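Local coordinates for protein AvtR (Acidianus filamentous virus 6, PDB 4HV0) that regulates transcription for a hyperthermophilic archaeal virus, probably by binding DNA through ribbon-helix-helix modules, at residues Y35-E39 against L76-L81; I31-F36 against F91-M95; V9-L13 against Y62-N66. Numbering follows the deposited sequence.

Interaction 1: Y35-E39 against L76-L81; sequences YFGIE and LVKLEL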
loop_
_atom_site.group_PDB
_atom_site.type_symbol
_atom_site.label_atom_id
_atom_site.label_comp_id
_atom_site.label_asym_id
_atom_site.label_seq_id
_atom_site.Cartn_x
_atom_site.Cartn_y
_atom_site.Cartn_z
ATOM N N TYR A 35 -8.730 4.898 5.134
ATOM C CA TYR A 35 -8.031 6.126 5.562
ATOM C C TYR A 35 -8.251 7.323 4.640
ATOM O O TYR A 35 -8.102 8.421 5.100
ATOM C CB TYR A 35 -6.533 5.881 5.746
ATOM C CG TYR A 35 -6.182 5.081 6.969
ATOM C CD1 TYR A 35 -6.466 3.740 7.029
ATOM C CD2 TYR A 35 -5.556 5.665 8.054
ATOM C CE1 TYR A 35 -6.158 2.988 8.127
ATOM C CE2 TYR A 35 -5.217 4.903 9.158
ATOM C CZ TYR A 35 -5.531 3.562 9.181
ATOM O OH TYR A 35 -5.236 2.781 10.271
ATOM N N PHE A 36 -8.620 7.124 3.374
ATOM C CA PHE A 36 -8.966 8.254 2.489
ATOM C C PHE A 36 -10.469 8.419 2.316
ATOM O O PHE A 36 -10.930 9.407 1.765
ATOM C CB PHE A 36 -8.204 8.200 1.160
ATOM C CG PHE A 36 -6.730 8.333 1.378
ATOM C CD1 PHE A 36 -6.132 9.582 1.563
ATOM C CD2 PHE A 36 -5.968 7.221 1.566
ATOM C CE1 PHE A 36 -4.790 9.690 1.864
ATOM C CE2 PHE A 36 -4.627 7.319 1.871
ATOM C CZ PHE A 36 -4.035 8.565 2.031
ATOM N N GLY A 37 -11.223 7.484 2.870
ATOM C CA GLY A 37 -12.664 7.613 2.963
ATOM C C GLY A 37 -13.405 7.554 1.637
ATOM O O GLY A 37 -14.424 8.231 1.476
ATOM N N ILE A 38 -12.899 6.710 0.744
ATOM C CA ILE A 38 -13.366 6.584 -0.621
ATOM C C ILE A 38 -13.872 5.196 -1.009
ATOM O O ILE A 38 -13.463 4.162 -0.495
ATOM C CB ILE A 38 -12.296 6.981 -1.669
ATOM C CG1 ILE A 38 -10.974 6.206 -1.436
ATOM C CG2 ILE A 38 -12.199 8.491 -1.684
ATOM C CD1 ILE A 38 -9.838 6.549 -2.369
ATOM N N GLU A 39 -14.757 5.232 -1.983
ATOM C CA GLU A 39 -15.364 4.071 -2.583
ATOM C C GLU A 39 -14.537 3.693 -3.792
ATOM O O GLU A 39 -14.274 4.542 -4.628
ATOM C CB GLU A 39 -16.763 4.458 -3.040
ATOM C CG GLU A 39 -17.541 3.356 -3.740
ATOM C CD GLU A 39 -18.336 2.498 -2.765
ATOM O OE1 GLU A 39 -17.789 2.142 -1.692
ATOM O OE2 GLU A 39 -19.507 2.188 -3.085
ATOM N N LEU A 76 -6.870 11.091 -6.327
ATOM C CA LEU A 76 -7.176 11.616 -4.980
ATOM C C LEU A 76 -6.105 11.155 -4.019
ATOM O O LEU A 76 -5.580 11.941 -3.252
ATOM C CB LEU A 76 -8.554 11.174 -4.473
ATOM C CG LEU A 76 -9.753 11.739 -5.249
ATOM C CD1 LEU A 76 -11.043 11.179 -4.679
ATOM C CD2 LEU A 76 -9.775 13.258 -5.249
ATOM N N VAL A 77 -5.749 9.876 -4.094
ATOM C CA VAL A 77 -4.793 9.359 -3.174
ATOM C C VAL A 77 -3.441 10.047 -3.346
ATOM O O VAL A 77 -2.846 10.468 -2.359
ATOM C CB VAL A 77 -4.680 7.848 -3.259
ATOM C CG1 VAL A 77 -3.420 7.370 -2.558
ATOM C CG2 VAL A 77 -5.909 7.232 -2.600
ATOM N N LYS A 78 -2.968 10.183 -4.579
ATOM C CA LYS A 78 -1.730 10.919 -4.821
ATOM C C LYS A 78 -1.787 12.315 -4.267
ATOM O O LYS A 78 -0.845 12.795 -3.621
ATOM C CB LYS A 78 -1.447 11.037 -6.310
ATOM C CG LYS A 78 -0.911 9.799 -7.003
ATOM C CD LYS A 78 -0.576 10.177 -8.444
ATOM C CE LYS A 78 -0.933 9.127 -9.482
ATOM N NZ LYS A 78 0.234 8.238 -9.608
ATOM N N LEU A 79 -2.893 12.975 -4.494
ATOM C CA LEU A 79 -3.008 14.344 -4.037
ATOM C C LEU A 79 -3.000 14.437 -2.531
ATOM O O LEU A 79 -2.394 15.344 -1.985
ATOM C CB LEU A 79 -4.276 14.948 -4.600
ATOM C CG LEU A 79 -4.592 16.406 -4.282
ATOM C CD1 LEU A 79 -3.539 17.285 -4.967
ATOM C CD2 LEU A 79 -6.022 16.775 -4.692
ATOM N N GLU A 80 -3.705 13.525 -1.865
ATOM C CA GLU A 80 -3.819 13.572 -0.421
ATOM C C GLU A 80 -2.478 13.269 0.226
ATOM O O GLU A 80 -2.115 13.908 1.193
ATOM C CB GLU A 80 -4.893 12.593 0.044
ATOM C CG GLU A 80 -6.317 13.079 -0.192
ATOM C CD GLU A 80 -6.661 14.361 0.557
ATOM O OE1 GLU A 80 -6.081 14.600 1.635
ATOM O OE2 GLU A 80 -7.511 15.149 0.080
ATOM N N LEU A 81 -1.730 12.304 -0.319
ATOM C CA LEU A 81 -0.395 12.011 0.193
ATOM C C LEU A 81 0.495 13.235 -0.001
ATOM O O LEU A 81 1.295 13.542 0.871
ATOM C CB LEU A 81 0.210 10.794 -0.486
ATOM C CG LEU A 81 -0.531 9.455 -0.313
ATOM C CD1 LEU A 81 -0.163 8.359 -1.347
ATOM C CD2 LEU A 81 -0.344 8.972 1.135
#

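Interaction 2: I31-F36 against F91-M95; sequences ILKEYF and FLKEM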
loop_
_atom_site.group_PDB
_atom_site.type_symbol
_atom_site.label_atom_id
_atom_site.label_comp_id
_atom_site.label_asym_id
_atom_site.label_seq_id
_atom_site.Cartn_x
_atom_site.Cartn_y
_atom_site.Cartn_z
ATOM N N ILE A 31 -6.974 -0.430 3.095
ATOM C CA ILE A 31 -6.367 0.655 3.880
ATOM C C ILE A 31 -6.641 2.002 3.204
ATOM O O ILE A 31 -7.102 2.944 3.858
ATOM C CB ILE A 31 -4.859 0.470 4.026
ATOM C CG1 ILE A 31 -4.582 -0.714 4.909
ATOM C CG2 ILE A 31 -4.196 1.726 4.653
ATOM C CD1 ILE A 31 -3.185 -1.241 4.720
ATOM N N LEU A 32 -6.426 2.077 1.890
ATOM C CA LEU A 32 -6.736 3.323 1.161
ATOM C C LEU A 32 -8.215 3.717 1.252
ATOM O O LEU A 32 -8.520 4.893 1.374
ATOM C CB LEU A 32 -6.308 3.267 -0.290
ATOM C CG LEU A 32 -4.788 3.026 -0.485
ATOM C CD1 LEU A 32 -4.416 3.022 -1.961
ATOM C CD2 LEU A 32 -3.880 3.966 0.308
ATOM N N LYS A 33 -9.128 2.761 1.172
ATOM C CA LYS A 33 -10.572 3.090 1.268
ATOM C C LYS A 33 -10.906 3.620 2.646
ATOM O O LYS A 33 -11.548 4.645 2.771
ATOM C CB LYS A 33 -11.459 1.891 0.917
ATOM C CG LYS A 33 -11.490 1.610 -0.583
ATOM C CD LYS A 33 -11.684 0.127 -0.803
ATOM C CE LYS A 33 -12.786 -0.138 -1.818
ATOM N NZ LYS A 33 -13.164 -1.580 -1.869
ATOM N N GLU A 34 -10.385 2.975 3.672
ATOM C CA GLU A 34 -10.641 3.375 5.052
ATOM C C GLU A 34 -10.003 4.700 5.450
ATOM O O GLU A 34 -10.650 5.537 6.050
ATOM C CB GLU A 34 -10.225 2.255 6.015
ATOM C CG GLU A 34 -11.149 1.040 5.867
ATOM C CD GLU A 34 -10.882 -0.074 6.862
ATOM O OE1 GLU A 34 -9.761 -0.142 7.409
ATOM O OE2 GLU A 34 -11.783 -0.917 7.060
ATOM N N TYR A 35 -8.730 4.898 5.134
ATOM C CA TYR A 35 -8.031 6.126 5.562
ATOM C C TYR A 35 -8.251 7.323 4.640
ATOM O O TYR A 35 -8.102 8.421 5.100
ATOM C CB TYR A 35 -6.533 5.881 5.746
ATOM C CG TYR A 35 -6.182 5.081 6.969
ATOM C CD1 TYR A 35 -6.466 3.740 7.029
ATOM C CD2 TYR A 35 -5.556 5.665 8.054
ATOM C CE1 TYR A 35 -6.158 2.988 8.127
ATOM C CE2 TYR A 35 -5.217 4.903 9.158
ATOM C CZ TYR A 35 -5.531 3.562 9.181
ATOM O OH TYR A 35 -5.236 2.781 10.271
ATOM N N PHE A 36 -8.620 7.124 3.374
ATOM C CA PHE A 36 -8.966 8.254 2.489
ATOM C C PHE A 36 -10.469 8.419 2.316
ATOM O O PHE A 36 -10.930 9.407 1.765
ATOM C CB PHE A 36 -8.204 8.200 1.160
ATOM C CG PHE A 36 -6.730 8.333 1.378
ATOM C CD1 PHE A 36 -6.132 9.582 1.563
ATOM C CD2 PHE A 36 -5.968 7.221 1.566
ATOM C CE1 PHE A 36 -4.790 9.690 1.864
ATOM C CE2 PHE A 36 -4.627 7.319 1.871
ATOM C CZ PHE A 36 -4.035 8.565 2.031
ATOM N N PHE A 91 3.535 6.360 5.156
ATOM C CA PHE A 91 2.214 6.337 5.743
ATOM C C PHE A 91 1.870 4.933 6.257
ATOM O O PHE A 91 1.522 4.771 7.406
ATOM C CB PHE A 91 1.224 6.821 4.686
ATOM C CG PHE A 91 -0.207 6.679 5.045
ATOM C CD1 PHE A 91 -0.867 7.689 5.698
ATOM C CD2 PHE A 91 -0.924 5.587 4.609
ATOM C CE1 PHE A 91 -2.212 7.567 5.988
ATOM C CE2 PHE A 91 -2.273 5.462 4.876
ATOM C CZ PHE A 91 -2.918 6.447 5.569
ATOM N N LEU A 92 2.044 3.919 5.423
ATOM C CA LEU A 92 1.823 2.537 5.862
ATOM C C LEU A 92 2.769 2.124 6.995
ATOM O O LEU A 92 2.372 1.415 7.905
ATOM C CB LEU A 92 2.005 1.563 4.706
ATOM C CG LEU A 92 1.049 1.701 3.540
ATOM C CD1 LEU A 92 1.597 0.947 2.352
ATOM C CD2 LEU A 92 -0.313 1.147 3.947
ATOM N N LYS A 93 4.002 2.609 6.965
ATOM C CA LYS A 93 4.975 2.303 8.024
ATOM C C LYS A 93 4.556 2.881 9.376
ATOM O O LYS A 93 4.707 2.240 10.400
ATOM C CB LYS A 93 6.355 2.842 7.622
ATOM C CG LYS A 93 7.548 2.235 8.322
ATOM C CD LYS A 93 8.860 2.570 7.589
ATOM C CE LYS A 93 9.158 4.084 7.449
ATOM N NZ LYS A 93 10.403 4.487 6.715
ATOM N N GLU A 94 4.027 4.099 9.374
ATOM C CA GLU A 94 3.569 4.736 10.603
ATOM C C GLU A 94 2.319 4.080 11.179
ATOM O O GLU A 94 2.069 4.121 12.378
ATOM C CB GLU A 94 3.263 6.209 10.344
ATOM C CG GLU A 94 4.496 7.044 10.030
ATOM C CD GLU A 94 4.182 8.511 9.874
ATOM O OE1 GLU A 94 3.025 8.935 10.185
ATOM O OE2 GLU A 94 5.094 9.254 9.468
HETATM N N MSE A 95 1.505 3.536 10.297
HETATM C CA MSE A 95 0.284 2.869 10.667
HETATM C C MSE A 95 0.636 1.552 11.309
HETATM O O MSE A 95 0.041 1.186 12.306
HETATM C CB MSE A 95 -0.419 2.688 9.343
HETATM C CG MSE A 95 -1.857 2.375 9.588
HETATM SE SE MSE A 95 -2.390 1.543 7.908
HETATM C CE MSE A 95 -1.742 -0.290 8.181
#

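Interaction 3: V9-L13 against Y62-N66; sequences VYEFL and YYRIN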
loop_
_atom_site.group_PDB
_atom_site.type_symbol
_atom_site.label_atom_id
_atom_site.label_comp_id
_atom_site.label_asym_id
_atom_site.label_seq_id
_atom_site.Cartn_x
_atom_site.Cartn_y
_atom_site.Cartn_z
ATOM N N VAL A 9 7.279 -3.353 5.641
ATOM C CA VAL A 9 5.914 -3.030 5.300
ATOM C C VAL A 9 5.274 -4.165 4.505
ATOM O O VAL A 9 4.109 -4.545 4.756
ATOM C CB VAL A 9 5.814 -1.691 4.526
ATOM C CG1 VAL A 9 4.412 -1.492 3.966
ATOM C CG2 VAL A 9 6.178 -0.532 5.428
ATOM N N TYR A 10 6.019 -4.709 3.548
ATOM C CA TYR A 10 5.506 -5.800 2.730
ATOM C C TYR A 10 5.190 -7.029 3.584
ATOM O O TYR A 10 4.133 -7.641 3.410
ATOM C CB TYR A 10 6.494 -6.172 1.648
ATOM C CG TYR A 10 5.966 -7.238 0.715
ATOM C CD1 TYR A 10 5.010 -6.932 -0.247
ATOM C CD2 TYR A 10 6.415 -8.557 0.808
ATOM C CE1 TYR A 10 4.515 -7.908 -1.099
ATOM C CE2 TYR A 10 5.933 -9.533 -0.049
ATOM C CZ TYR A 10 4.980 -9.207 -1.001
ATOM O OH TYR A 10 4.496 -10.175 -1.849
ATOM N N GLU A 11 6.078 -7.376 4.522
ATOM C CA GLU A 11 5.818 -8.521 5.394
ATOM C C GLU A 11 4.472 -8.302 6.073
ATOM O O GLU A 11 3.590 -9.175 6.022
ATOM C CB GLU A 11 6.922 -8.741 6.452
ATOM C CG GLU A 11 8.327 -9.010 5.921
ATOM C CD GLU A 11 8.403 -10.058 4.817
ATOM O OE1 GLU A 11 7.661 -11.059 4.842
ATOM O OE2 GLU A 11 9.224 -9.879 3.889
ATOM N N PHE A 12 4.310 -7.124 6.671
ATOM C CA PHE A 12 3.070 -6.783 7.343
ATOM C C PHE A 12 1.852 -6.924 6.439
ATOM O O PHE A 12 0.868 -7.522 6.827
ATOM C CB PHE A 12 3.121 -5.369 7.881
ATOM C CG PHE A 12 1.787 -4.882 8.354
ATOM C CD1 PHE A 12 1.340 -5.188 9.635
ATOM C CD2 PHE A 12 0.957 -4.143 7.510
ATOM C CE1 PHE A 12 0.103 -4.753 10.082
ATOM C CE2 PHE A 12 -0.290 -3.708 7.953
ATOM C CZ PHE A 12 -0.713 -4.017 9.241
ATOM N N LEU A 13 1.923 -6.389 5.234
ATOM C CA LEU A 13 0.815 -6.505 4.296
ATOM C C LEU A 13 0.554 -7.936 3.872
ATOM O O LEU A 13 -0.593 -8.339 3.697
ATOM C CB LEU A 13 1.101 -5.688 3.042
ATOM C CG LEU A 13 1.086 -4.159 3.180
ATOM C CD1 LEU A 13 1.589 -3.513 1.880
ATOM C CD2 LEU A 13 -0.285 -3.615 3.577
ATOM N N TYR A 62 13.079 -3.902 -1.965
ATOM C CA TYR A 62 12.004 -2.931 -2.089
ATOM C C TYR A 62 10.944 -3.531 -3.015
ATOM O O TYR A 62 11.194 -3.756 -4.195
ATOM C CB TYR A 62 12.537 -1.608 -2.683
ATOM C CG TYR A 62 13.505 -0.877 -1.788
ATOM C CD1 TYR A 62 13.053 -0.003 -0.806
ATOM C CD2 TYR A 62 14.874 -1.077 -1.897
ATOM C CE1 TYR A 62 13.931 0.658 0.032
ATOM C CE2 TYR A 62 15.770 -0.400 -1.068
ATOM C CZ TYR A 62 15.292 0.467 -0.111
ATOM O OH TYR A 62 16.180 1.131 0.709
ATOM N N TYR A 63 9.756 -3.799 -2.489
ATOM C CA TYR A 63 8.741 -4.518 -3.256
ATOM C C TYR A 63 7.926 -3.565 -4.108
ATOM O O TYR A 63 7.521 -2.523 -3.657
ATOM C CB TYR A 63 7.861 -5.335 -2.322
ATOM C CG TYR A 63 8.601 -6.486 -1.666
ATOM C CD1 TYR A 63 8.461 -7.799 -2.129
ATOM C CD2 TYR A 63 9.450 -6.256 -0.586
ATOM C CE1 TYR A 63 9.143 -8.844 -1.518
ATOM C CE2 TYR A 63 10.131 -7.290 0.030
ATOM C CZ TYR A 63 9.979 -8.580 -0.437
ATOM O OH TYR A 63 10.662 -9.604 0.190
ATOM N N ARG A 64 7.713 -3.936 -5.362
ATOM C CA ARG A 64 6.871 -3.185 -6.286
ATOM C C ARG A 64 5.496 -3.863 -6.327
ATOM O O ARG A 64 5.390 -5.021 -6.711
ATOM C CB ARG A 64 7.483 -3.181 -7.684
ATOM C CG ARG A 64 8.750 -2.359 -7.825
ATOM C CD ARG A 64 8.845 -1.723 -9.201
ATOM N NE ARG A 64 10.013 -0.845 -9.299
ATOM C CZ ARG A 64 10.121 0.362 -8.735
ATOM N NH1 ARG A 64 9.132 0.878 -8.005
ATOM N NH2 ARG A 64 11.234 1.071 -8.900
ATOM N N ILE A 65 4.446 -3.155 -5.925
ATOM C CA ILE A 65 3.107 -3.744 -5.826
ATOM C C ILE A 65 2.157 -3.159 -6.860
ATOM O O ILE A 65 1.988 -1.943 -6.945
ATOM C CB ILE A 65 2.497 -3.526 -4.438
ATOM C CG1 ILE A 65 3.272 -4.280 -3.365
ATOM C CG2 ILE A 65 1.071 -4.052 -4.405
ATOM C CD1 ILE A 65 2.837 -3.942 -1.958
ATOM N N ASN A 66 1.517 -4.043 -7.625
ATOM C CA ASN A 66 0.535 -3.641 -8.631
ATOM C C ASN A 66 -0.800 -3.306 -7.985
ATOM O O ASN A 66 -1.761 -4.065 -8.058
ATOM C CB ASN A 66 0.363 -4.715 -9.719
ATOM C CG ASN A 66 0.890 -4.264 -11.073
ATOM O OD1 ASN A 66 1.384 -3.149 -11.224
ATOM N ND2 ASN A 66 0.778 -5.130 -12.065
#

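Interaction 1: Y35-E39 against L76-L81
The segment Tyr35-Glu39 carries the last two residues of helix 24-36 and then an extended chain, while Leu76-Leu81 is regular helix throughout, held by the i to i+4 bonds from Glu80 N to Leu76 O (2.8 Å) and from Leu81 N to Val77 O (3.0 Å). The two backbones come nearest at Phe36 and Val77, whose CA atoms are 7.1 Å apart. Gly37, with phi/psi of 68/36, is the first residue to leave the helical region; glycine tolerates such a positive phi readily, and the turn made here lets Ile38 face the same helix as Phe36. Phe36 is the larger contributor. Val77 CG2 lies over one face of its ring, 4.2 Å from Phe36 CD2, while Glu80 offers the aliphatic root of its side chain, with CB 3.4 Å from Phe36 CE1, and sends its carboxylate away. Leu81 CD2 closes on Phe36 CZ at 3.8 Å. Beyond the turn, Ile38 CD1 meets Val77 CG2 at 4.0 Å and Ile38 CG2 meets Leu76 CD1 at 4.2 Å. No hydrogen bond crosses the contact, so fit between apolar groups does the work. It joins the end of the first strand-helix-helix unit to helix 71-84, the first helix of what is probably the second unit, near the surface, with helix 88-97 alongside, where Leu88 touches Leu81 and Met95 touches Tyr35.

Interaction 2: I31-F36 against F91-M95
Aromatic contacts set the character of this helix pair, in which Tyr35, Phe36 and Phe91 form a cluster. Phe91 directs its ring edge toward the face of Tyr35 in an offset edge-to-face arrangement, with centroids 5.6 Å apart and planes at 86°; Phe36 meets Phe91 obliquely, Phe36 CE2 lying 4.2 Å from Phe91 CZ. A Met-aromatic contact adds to this: the SE atom of Met95, a selenomethionine here, sits 4.4 Å from the Tyr35 ring centroid. Separately, the Met95 CG methylene makes a close van der Waals approach to Tyr35 OH, at 3.5 Å. The aliphatic part centres on Ile31, whose CG2 touches Met95 SE at 3.7 Å and whose CD1 touches Leu92 CD2 at 3.8 Å. No hydrogen bond links the segments. Such bulky side chains suit the wide spacing, since the axes of 31-36 and 91-95 approach only to 12.8 Å and cross at 82°, nearly at right angles. The contact sets the second helix of the first strand-helix-helix unit against helix 88-97, the second helix of the probable second unit. Helix 7-19 packs beside both, through Leu13 on Ile31 and Val9 on Leu92, and a salt bridge from Lys93 to Glu6 ties helix 88-97 to strand 3-6.

Interaction 3: V9-L13 against Y62-N66
A buried helix-to-sheet contact, dominated by two stacked tyrosines, packs helix 7-19 against strand 60-65. The rings of Tyr10 and Tyr63 form an offset stack, almost parallel at 5° with centroids 4.0 Å apart, and Tyr10 CE2 comes within 3.6 Å of Tyr63 CE1. Tyr10 CB adds a CH-pi contact over the Tyr63 ring, 4.1 Å from its centroid. Strand 3-6 supplies one strand of the ribbon, which relatives usually complete from a second subunit and typically insert into the DNA major groove; here strand 60-65 of the same chain pairs with it, antiparallel, through backbone hydrogen bonds joining Tyr63 to Val5 and Ile65 to Val3. With helices 71-84 and 88-97 it repeats the strand-helix-helix order, consistent with two ribbon-helix-helix units in one chain. Two residues along from Tyr63, Ile65 points to the same side, its CD1 4.1 Å from both Tyr10 CD1 and Leu13 CD1. Tyr63 OH hydrogen-bonds to Lys61 NZ, while Tyr54 of strand 54-57 meets the Tyr63 ring edge-to-face.

How the interactions relate
The three contacts illustrate how two strand-helix-helix units, probably a repeat within one chain, pack into a single compact body. Interactions 1 and 2 share Tyr35 and Phe36 on helix 24-36 and bind it to the successive helices 71-84 and 88-97, so Phe36 serves both. Interaction 3 instead joins helix 7-19 to the sheet and does not touch interaction 1. Between interactions 2 and 3 the packing is continuous: Met95 CE lies 3.7 Å from Phe12 CE2, and Ile31 CD1 lies 3.9 Å from Leu13 CD2. Burial and chemistry vary together, from a surface contact of one aromatic ring and Ile38 with aliphatic groups in interaction 1, through a partly buried angled aromatic cluster in interaction 2, to a buried offset stack of two tyrosines in interaction 3.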